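Myosin IE heavy chain (Dictyostelium discoideum, PDB 1LKX) is a single-headed myosin that binds actin and has an actin-activated ATPase, and may move membranes relative to actin filaments; this chain is its motor domain. Local coordinates at residues I56-K70 with P75-S87. Residues are numbered along the deposited sequence; the frame is centred on the assembly and turned at random.
Sequences IYKESDIKAYNGRYK and PHMYALANDAYRS. Unlike the reference sequence in segment 75-87: Met-77 (reference Ile).
His-76 sets CB and CG against one face of the Tyr-65 ring, with His-76 CB 3.3 Å from Tyr-65 CZ; the two ring planes are tilted by 33°, and Tyr-57 adds a third, oblique ring to this aromatic cluster. Ile-56 CG1 packs against CE1 of His-76 at 3.7 Å. In the first turn of its helix, Tyr-78 holds CG anti to the carbonyl carbon (chi1 -68°), which turns its ring toward segment 56-70: Ile-62 CG1 packs on CE2 of Tyr-78 at 3.6 Å, and Asp-61 CB comes to the ring edge. Tyr-78 OH lies at the edge of the Tyr-57 ring, near its plane, 3.4 Å from Tyr-57 CB, and is hydrogen-bonded to Gln-116 of helix 107-121. With an alanine in place of Tyr-65, a gap would probably open against His-76 CB and CG, and Pro-74 O would lose the hydroxyl it bonds. Ala-79 meets the bent aliphatic chain of Lys-70, CB to CD 3.9 Å, while that lysine's ammonium pairs with Asp-43. Asn-82 sits against the backbone turn at Gly-67. Farther on, Arg-86 NH2 donates to Gly-67 O (3.2 Å), in the guanidinium plane but above the carbonyl plane, and Tyr-69 CE1 lies over one guanidinium face. The axes of helix 59-65 and helix 77-87 cross at -53°, 9.5 Å apart, two consecutive helices packed at the side of the central mixed sheet of the myosin motor domain, with Tyr-57 touching ADP at the nucleotide pocket.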
ATOM      1  N   ILE A  56      -7.441  17.714 -15.163  1.00 50.94           N
ATOM      2  CA  ILE A  56      -7.230  18.607 -14.033  1.00 49.03           C
ATOM      3  C   ILE A  56      -5.880  18.375 -13.367  1.00 48.40           C
ATOM      4  O   ILE A  56      -5.644  18.832 -12.250  1.00 48.12           O
ATOM      5  CB  ILE A  56      -8.325  18.421 -12.982  1.00 47.81           C
ATOM      6  CG1 ILE A  56      -8.084  17.140 -12.199  1.00 46.18           C
ATOM      7  CG2 ILE A  56      -9.671  18.338 -13.666  1.00 48.18           C
ATOM      8  CD1 ILE A  56      -9.101  16.894 -11.132  1.00 44.27           C
ATOM      9  N   TYR A  57      -4.995  17.666 -14.058  1.00 48.18           N
ATOM     10  CA  TYR A  57      -3.678  17.379 -13.519  1.00 48.48           C
ATOM     11  C   TYR A  57      -2.587  17.902 -14.438  1.00 49.51           C
ATOM     12  O   TYR A  57      -1.536  17.284 -14.604  1.00 49.71           O
ATOM     13  CB  TYR A  57      -3.524  15.880 -13.321  1.00 47.24           C
ATOM     14  CG  TYR A  57      -4.574  15.283 -12.423  1.00 45.61           C
ATOM     15  CD1 TYR A  57      -4.628  15.601 -11.069  1.00 44.13           C
ATOM     16  CD2 TYR A  57      -5.516  14.391 -12.931  1.00 45.59           C
ATOM     17  CE1 TYR A  57      -5.596  15.040 -10.240  1.00 44.98           C
ATOM     18  CE2 TYR A  57      -6.490  13.824 -12.114  1.00 45.02           C
ATOM     19  CZ  TYR A  57      -6.526  14.150 -10.768  1.00 45.11           C
ATOM     20  OH  TYR A  57      -7.488  13.589  -9.953  1.00 43.78           O
ATOM     21  N   LYS A  58      -2.846  19.059 -15.025  1.00 50.49           N
ATOM     22  CA  LYS A  58      -1.905  19.702 -15.925  1.00 51.58           C
ATOM     23  C   LYS A  58      -0.973  20.612 -15.135  1.00 53.06           C
ATOM     24  O   LYS A  58      -1.372  21.184 -14.119  1.00 52.81           O
ATOM     25  CB  LYS A  58      -2.669  20.533 -16.945  1.00 51.36           C
ATOM     26  CG  LYS A  58      -3.707  19.751 -17.723  1.00 51.75           C
ATOM     27  CD  LYS A  58      -4.615  20.667 -18.546  1.00 51.56           C
ATOM     28  CE  LYS A  58      -5.738  21.287 -17.704  1.00 52.41           C
ATOM     29  NZ  LYS A  58      -5.296  22.280 -16.674  1.00 52.24           N
ATOM     30  N   GLU A  59       0.265  20.746 -15.610  1.00 54.75           N
ATOM     31  CA  GLU A  59       1.273  21.594 -14.962  1.00 56.20           C
ATOM     32  C   GLU A  59       0.707  22.981 -14.646  1.00 54.74           C
ATOM     33  O   GLU A  59       1.070  23.608 -13.657  1.00 53.94           O
ATOM     34  CB  GLU A  59       2.504  21.717 -15.866  1.00 59.65           C
ATOM     35  CG  GLU A  59       2.184  21.581 -17.359  1.00 65.41           C
ATOM     36  CD  GLU A  59       0.921  22.340 -17.776  1.00 69.50           C
ATOM     37  OE1 GLU A  59       0.907  23.591 -17.700  1.00 72.55           O
ATOM     38  OE2 GLU A  59      -0.066  21.679 -18.180  1.00 71.12           O
ATOM     39  N   SER A  60      -0.193  23.453 -15.491  1.00 54.16           N
ATOM     40  CA  SER A  60      -0.802  24.752 -15.272  1.00 54.35           C
ATOM     41  C   SER A  60      -1.600  24.667 -13.971  1.00 53.31           C
ATOM     42  O   SER A  60      -1.635  25.615 -13.184  1.00 53.36           O
ATOM     43  CB  SER A  60      -1.727  25.103 -16.438  1.00 55.13           C
ATOM     44  OG  SER A  60      -2.817  24.199 -16.508  1.00 58.05           O
ATOM     45  N   ASP A  61      -2.248  23.529 -13.751  1.00 51.51           N
ATOM     46  CA  ASP A  61      -3.017  23.336 -12.535  1.00 50.21           C
ATOM     47  C   ASP A  61      -2.014  23.301 -11.388  1.00 48.45           C
ATOM     48  O   ASP A  61      -2.274  23.816 -10.300  1.00 46.82           O
ATOM     49  CB  ASP A  61      -3.796  22.016 -12.587  1.00 52.24           C
ATOM     50  CG  ASP A  61      -4.714  21.918 -13.795  1.00 53.09           C
ATOM     51  OD1 ASP A  61      -5.585  22.796 -13.970  1.00 52.89           O
ATOM     52  OD2 ASP A  61      -4.566  20.949 -14.570  1.00 54.56           O
ATOM     53  N   ILE A  62      -0.860  22.690 -11.643  1.00 46.76           N
ATOM     54  CA  ILE A  62       0.173  22.605 -10.628  1.00 45.34           C
ATOM     55  C   ILE A  62       0.566  24.010 -10.253  1.00 45.80           C
ATOM     56  O   ILE A  62       0.689  24.339  -9.078  1.00 46.95           O
ATOM     57  CB  ILE A  62       1.398  21.863 -11.138  1.00 43.07           C
ATOM     58  CG1 ILE A  62       1.075  20.376 -11.244  1.00 43.16           C
ATOM     59  CG2 ILE A  62       2.559  22.089 -10.212  1.00 42.12           C
ATOM     60  CD1 ILE A  62       2.263  19.511 -11.577  1.00 43.07           C
ATOM     61  N   LYS A  63       0.744  24.844 -11.266  1.00 46.20           N
ATOM     62  CA  LYS A  63       1.121  26.230 -11.053  1.00 46.80           C
ATOM     63  C   LYS A  63      -0.000  26.983 -10.347  1.00 46.78           C
ATOM     64  O   LYS A  63       0.246  27.869  -9.536  1.00 47.76           O
ATOM     65  CB  LYS A  63       1.420  26.902 -12.394  1.00 47.80           C
ATOM     66  CG  LYS A  63       2.508  26.223 -13.225  1.00 50.75           C
ATOM     67  CD  LYS A  63       2.659  26.873 -14.596  1.00 52.44           C
ATOM     68  CE  LYS A  63       3.532  26.041 -15.529  1.00 55.18           C
ATOM     69  NZ  LYS A  63       3.462  26.491 -16.960  1.00 55.06           N
ATOM     70  N   ALA A  64      -1.240  26.621 -10.648  1.00 46.21           N
ATOM     71  CA  ALA A  64      -2.389  27.291 -10.053  1.00 45.30           C
ATOM     72  C   ALA A  64      -2.520  27.102  -8.551  1.00 45.23           C
ATOM     73  O   ALA A  64      -2.836  28.046  -7.832  1.00 44.71           O
ATOM     74  CB  ALA A  64      -3.654  26.834 -10.736  1.00 45.81           C
ATOM     75  N   TYR A  65      -2.278  25.884  -8.072  1.00 45.04           N
ATOM     76  CA  TYR A  65      -2.394  25.609  -6.646  1.00 43.83           C
ATOM     77  C   TYR A  65      -1.123  25.877  -5.878  1.00 44.81           C
ATOM     78  O   TYR A  65      -1.133  25.937  -4.645  1.00 43.90           O
ATOM     79  CB  TYR A  65      -2.807  24.170  -6.410  1.00 42.13           C
ATOM     80  CG  TYR A  65      -4.207  23.871  -6.854  1.00 40.16           C
ATOM     81  CD1 TYR A  65      -4.479  23.538  -8.174  1.00 40.29           C
ATOM     82  CD2 TYR A  65      -5.264  23.941  -5.958  1.00 39.19           C
ATOM     83  CE1 TYR A  65      -5.767  23.281  -8.594  1.00 40.66           C
ATOM     84  CE2 TYR A  65      -6.557  23.690  -6.364  1.00 40.60           C
ATOM     85  CZ  TYR A  65      -6.806  23.362  -7.685  1.00 41.50           C
ATOM     86  OH  TYR A  65      -8.103  23.141  -8.096  1.00 43.41           O
ATOM     87  N   ASN A  66      -0.025  26.031  -6.607  1.00 45.80           N
ATOM     88  CA  ASN A  66       1.254  26.286  -5.971  1.00 47.06           C
ATOM     89  C   ASN A  66       1.223  27.605  -5.216  1.00 48.14           C
ATOM     90  O   ASN A  66       0.850  28.633  -5.769  1.00 49.38           O
ATOM     91  CB  ASN A  66       2.366  26.323  -7.012  1.00 46.74           C
ATOM     92  CG  ASN A  66       3.739  26.366  -6.387  1.00 47.21           C
ATOM     93  OD1 ASN A  66       4.746  26.467  -7.088  1.00 46.73           O
ATOM     94  ND2 ASN A  66       3.792  26.282  -5.058  1.00 46.96           N
ATOM     95  N   GLY A  67       1.607  27.561  -3.947  1.00 49.21           N
ATOM     96  CA  GLY A  67       1.636  28.759  -3.132  1.00 52.19           C
ATOM     97  C   GLY A  67       0.301  29.176  -2.543  1.00 54.05           C
ATOM     98  O   GLY A  67       0.232  29.620  -1.390  1.00 53.80           O
ATOM     99  N   ARG A  68      -0.757  29.021  -3.333  1.00 55.32           N
ATOM    100  CA  ARG A  68      -2.098  29.397  -2.914  1.00 57.18           C
ATOM    101  C   ARG A  68      -2.647  28.666  -1.687  1.00 57.47           C
ATOM    102  O   ARG A  68      -2.221  27.556  -1.360  1.00 57.76           O
ATOM    103  CB  ARG A  68      -3.058  29.228  -4.091  1.00 58.83           C
ATOM    104  CG  ARG A  68      -2.712  30.126  -5.258  1.00 60.26           C
ATOM    105  CD  ARG A  68      -3.826  30.196  -6.263  1.00 63.11           C
ATOM    106  NE  ARG A  68      -3.720  31.406  -7.069  1.00 64.34           N
ATOM    107  CZ  ARG A  68      -3.830  32.634  -6.573  1.00 65.26           C
ATOM    108  NH1 ARG A  68      -4.053  32.818  -5.275  1.00 64.42           N
ATOM    109  NH2 ARG A  68      -3.717  33.683  -7.372  1.00 66.70           N
ATOM    110  N   TYR A  69      -3.594  29.309  -1.011  1.00 57.73           N
ATOM    111  CA  TYR A  69      -4.220  28.740   0.170  1.00 58.72           C
ATOM    112  C   TYR A  69      -5.439  27.913  -0.195  1.00 58.60           C
ATOM    113  O   TYR A  69      -6.076  28.142  -1.225  1.00 58.72           O
ATOM    114  CB  TYR A  69      -4.634  29.838   1.134  1.00 60.76           C
ATOM    115  CG  TYR A  69      -3.473  30.501   1.825  1.00 63.77           C
ATOM    116  CD1 TYR A  69      -2.465  29.740   2.431  1.00 64.32           C
ATOM    117  CD2 TYR A  69      -3.386  31.892   1.898  1.00 65.03           C
ATOM    118  CE1 TYR A  69      -1.397  30.352   3.092  1.00 66.16           C
ATOM    119  CE2 TYR A  69      -2.323  32.517   2.559  1.00 66.54           C
ATOM    120  CZ  TYR A  69      -1.331  31.743   3.152  1.00 66.99           C
ATOM    121  OH  TYR A  69      -0.277  32.368   3.788  1.00 68.59           O
ATOM    122  N   LYS A  70      -5.769  26.961   0.672  1.00 58.32           N
ATOM    123  CA  LYS A  70      -6.892  26.057   0.451  1.00 58.27           C
ATOM    124  C   LYS A  70      -8.191  26.751   0.036  1.00 58.27           C
ATOM    125  O   LYS A  70      -8.912  26.255  -0.830  1.00 58.61           O
ATOM    126  CB  LYS A  70      -7.147  25.220   1.708  1.00 57.75           C
ATOM    127  CG  LYS A  70      -7.823  23.871   1.450  1.00 56.61           C
ATOM    128  CD  LYS A  70      -6.810  22.722   1.476  1.00 56.55           C
ATOM    129  CE  LYS A  70      -6.188  22.548   2.858  1.00 55.82           C
ATOM    130  NZ  LYS A  70      -5.144  21.490   2.849  1.00 55.63           N
ATOM    131  N   PRO A  75     -11.380  22.406  -4.200  1.00 44.64           N
ATOM    132  CA  PRO A  75     -10.685  21.294  -3.559  1.00 43.98           C
ATOM    133  C   PRO A  75      -9.890  20.505  -4.593  1.00 44.11           C
ATOM    134  O   PRO A  75     -10.404  20.186  -5.676  1.00 45.47           O
ATOM    135  CB  PRO A  75     -11.827  20.485  -2.968  1.00 43.74           C
ATOM    136  CG  PRO A  75     -12.807  21.546  -2.611  1.00 44.68           C
ATOM    137  CD  PRO A  75     -12.799  22.420  -3.832  1.00 43.73           C
ATOM    138  N   HIS A  76      -8.635  20.212  -4.279  1.00 42.38           N
ATOM    139  CA  HIS A  76      -7.808  19.451  -5.197  1.00 41.14           C
ATOM    140  C   HIS A  76      -6.648  18.796  -4.486  1.00 40.44           C
ATOM    141  O   HIS A  76      -6.095  19.329  -3.523  1.00 38.20           O
ATOM    142  CB  HIS A  76      -7.269  20.345  -6.321  1.00 41.71           C
ATOM    143  CG  HIS A  76      -6.553  19.599  -7.411  1.00 40.90           C
ATOM    144  ND1 HIS A  76      -7.087  19.427  -8.671  1.00 40.72           N
ATOM    145  CD2 HIS A  76      -5.350  18.980  -7.427  1.00 40.60           C
ATOM    146  CE1 HIS A  76      -6.245  18.736  -9.416  1.00 40.26           C
ATOM    147  NE2 HIS A  76      -5.183  18.451  -8.684  1.00 41.38           N
ATOM    148  N   MET A  77      -6.300  17.622  -4.993  1.00 40.97           N
ATOM    149  CA  MET A  77      -5.200  16.828  -4.496  1.00 40.67           C
ATOM    150  C   MET A  77      -3.955  17.703  -4.301  1.00 38.99           C
ATOM    151  O   MET A  77      -3.207  17.551  -3.335  1.00 38.30           O
ATOM    152  CB  MET A  77      -4.908  15.737  -5.514  1.00 43.94           C
ATOM    153  CG  MET A  77      -3.950  14.715  -5.022  1.00 51.55           C
ATOM    154  SD  MET A  77      -4.655  13.944  -3.575  1.00 60.41           S
ATOM    155  CE  MET A  77      -3.919  14.997  -2.211  1.00 60.14           C
ATOM    156  N   TYR A  78      -3.746  18.633  -5.226  1.00 36.37           N
ATOM    157  CA  TYR A  78      -2.592  19.509  -5.173  1.00 33.35           C
ATOM    158  C   TYR A  78      -2.508  20.388  -3.949  1.00 32.99           C
ATOM    159  O   TYR A  78      -1.416  20.678  -3.462  1.00 33.35           O
ATOM    160  CB  TYR A  78      -2.544  20.379  -6.409  1.00 30.00           C
ATOM    161  CG  TYR A  78      -2.264  19.623  -7.681  1.00 29.02           C
ATOM    162  CD1 TYR A  78      -1.783  18.322  -7.660  1.00 26.60           C
ATOM    163  CD2 TYR A  78      -2.474  20.222  -8.922  1.00 30.00           C
ATOM    164  CE1 TYR A  78      -1.518  17.637  -8.841  1.00 27.50           C
ATOM    165  CE2 TYR A  78      -2.211  19.543 -10.114  1.00 27.67           C
ATOM    166  CZ  TYR A  78      -1.736  18.257 -10.068  1.00 26.96           C
ATOM    167  OH  TYR A  78      -1.489  17.589 -11.242  1.00 24.58           O
ATOM    168  N   ALA A  79      -3.659  20.818  -3.456  1.00 32.44           N
ATOM    169  CA  ALA A  79      -3.691  21.676  -2.285  1.00 32.76           C
ATOM    170  C   ALA A  79      -3.058  20.957  -1.104  1.00 33.12           C
ATOM    171  O   ALA A  79      -2.444  21.575  -0.241  1.00 32.86           O
ATOM    172  CB  ALA A  79      -5.124  22.045  -1.963  1.00 33.32           C
ATOM    173  N   LEU A  80      -3.211  19.641  -1.073  1.00 34.08           N
ATOM    174  CA  LEU A  80      -2.664  18.850   0.008  1.00 36.52           C
ATOM    175  C   LEU A  80      -1.154  18.813  -0.151  1.00 37.67           C
ATOM    176  O   LEU A  80      -0.411  19.069   0.794  1.00 38.40           O
ATOM    177  CB  LEU A  80      -3.245  17.435  -0.042  1.00 38.67           C
ATOM    178  CG  LEU A  80      -3.263  16.643   1.270  1.00 40.60           C
ATOM    179  CD1 LEU A  80      -1.908  16.006   1.550  1.00 40.31           C
ATOM    180  CD2 LEU A  80      -3.679  17.595   2.401  1.00 41.96           C
ATOM    181  N   ALA A  81      -0.704  18.505  -1.361  1.00 38.23           N
ATOM    182  CA  ALA A  81       0.726  18.449  -1.640  1.00 38.95           C
ATOM    183  C   ALA A  81       1.345  19.802  -1.342  1.00 39.04           C
ATOM    184  O   ALA A  81       2.372  19.880  -0.676  1.00 38.11           O
ATOM    185  CB  ALA A  81       0.970  18.074  -3.098  1.00 40.00           C
ATOM    186  N   ASN A  82       0.716  20.864  -1.843  1.00 39.67           N
ATOM    187  CA  ASN A  82       1.217  22.210  -1.619  1.00 40.36           C
ATOM    188  C   ASN A  82       1.364  22.494  -0.123  1.00 41.33           C
ATOM    189  O   ASN A  82       2.372  23.057   0.301  1.00 42.29           O
ATOM    190  CB  ASN A  82       0.295  23.242  -2.271  1.00 41.01           C
ATOM    191  CG  ASN A  82       0.807  24.674  -2.113  1.00 41.96           C
ATOM    192  OD1 ASN A  82       0.464  25.387  -1.158  1.00 42.29           O
ATOM    193  ND2 ASN A  82       1.643  25.096  -3.051  1.00 43.83           N
ATOM    194  N   ASP A  83       0.381  22.110   0.684  1.00 41.09           N
ATOM    195  CA  ASP A  83       0.490  22.352   2.109  1.00 42.69           C
ATOM    196  C   ASP A  83       1.654  21.556   2.674  1.00 43.16           C
ATOM    197  O   ASP A  83       2.471  22.088   3.426  1.00 43.43           O
ATOM    198  CB  ASP A  83      -0.783  21.940   2.840  1.00 47.64           C
ATOM    199  CG  ASP A  83      -0.696  22.179   4.356  1.00 51.64           C
ATOM    200  OD1 ASP A  83      -1.603  21.734   5.096  1.00 54.40           O
ATOM    201  OD2 ASP A  83       0.279  22.818   4.810  1.00 52.95           O
ATOM    202  N   ALA A  84       1.736  20.278   2.310  1.00 42.77           N
ATOM    203  CA  ALA A  84       2.815  19.411   2.796  1.00 40.87           C
ATOM    204  C   ALA A  84       4.180  20.016   2.514  1.00 39.59           C
ATOM    205  O   ALA A  84       5.029  20.095   3.398  1.00 40.00           O
ATOM    206  CB  ALA A  84       2.717  18.031   2.153  1.00 39.38           C
ATOM    207  N   TYR A  85       4.375  20.448   1.275  1.00 39.07           N
ATOM    208  CA  TYR A  85       5.630  21.047   0.843  1.00 38.34           C
ATOM    209  C   TYR A  85       5.938  22.314   1.597  1.00 39.92           C
ATOM    210  O   TYR A  85       6.985  22.428   2.204  1.00 40.60           O
ATOM    211  CB  TYR A  85       5.571  21.363  -0.636  1.00 36.14           C
ATOM    212  CG  TYR A  85       6.874  21.849  -1.191  1.00 34.92           C
ATOM    213  CD1 TYR A  85       8.047  21.119  -0.996  1.00 36.75           C
ATOM    214  CD2 TYR A  85       6.945  23.029  -1.919  1.00 32.80           C
ATOM    215  CE1 TYR A  85       9.255  21.557  -1.511  1.00 35.84           C
ATOM    216  CE2 TYR A  85       8.138  23.474  -2.434  1.00 32.85           C
ATOM    217  CZ  TYR A  85       9.288  22.735  -2.225  1.00 35.49           C
ATOM    218  OH  TYR A  85      10.490  23.175  -2.703  1.00 38.60           O
ATOM    219  N   ARG A  86       5.025  23.274   1.540  1.00 42.85           N
ATOM    220  CA  ARG A  86       5.192  24.541   2.234  1.00 45.93           C
ATOM    221  C   ARG A  86       5.531  24.314   3.715  1.00 46.84           C
ATOM    222  O   ARG A  86       6.456  24.933   4.249  1.00 47.19           O
ATOM    223  CB  ARG A  86       3.908  25.367   2.116  1.00 49.15           C
ATOM    224  CG  ARG A  86       3.870  26.598   3.042  1.00 54.99           C
ATOM    225  CD  ARG A  86       2.438  26.947   3.499  1.00 55.63           C
ATOM    226  NE  ARG A  86       1.638  27.475   2.398  1.00 57.06           N
ATOM    227  CZ  ARG A  86       0.361  27.181   2.202  1.00 57.03           C
ATOM    228  NH1 ARG A  86      -0.259  26.359   3.042  1.00 56.08           N
ATOM    229  NH2 ARG A  86      -0.288  27.705   1.166  1.00 57.02           N
ATOM    230  N   SER A  87       4.780  23.431   4.372  1.00 47.53           N
ATOM    231  CA  SER A  87       5.014  23.129   5.780  1.00 49.28           C
ATOM    232  C   SER A  87       6.422  22.601   5.982  1.00 49.86           C
ATOM    233  O   SER A  87       7.099  22.991   6.929  1.00 50.85           O
ATOM    234  CB  SER A  87       4.019  22.085   6.285  1.00 50.28           C
ATOM    235  OG  SER A  87       2.693  22.571   6.233  1.00 53.12           O
TER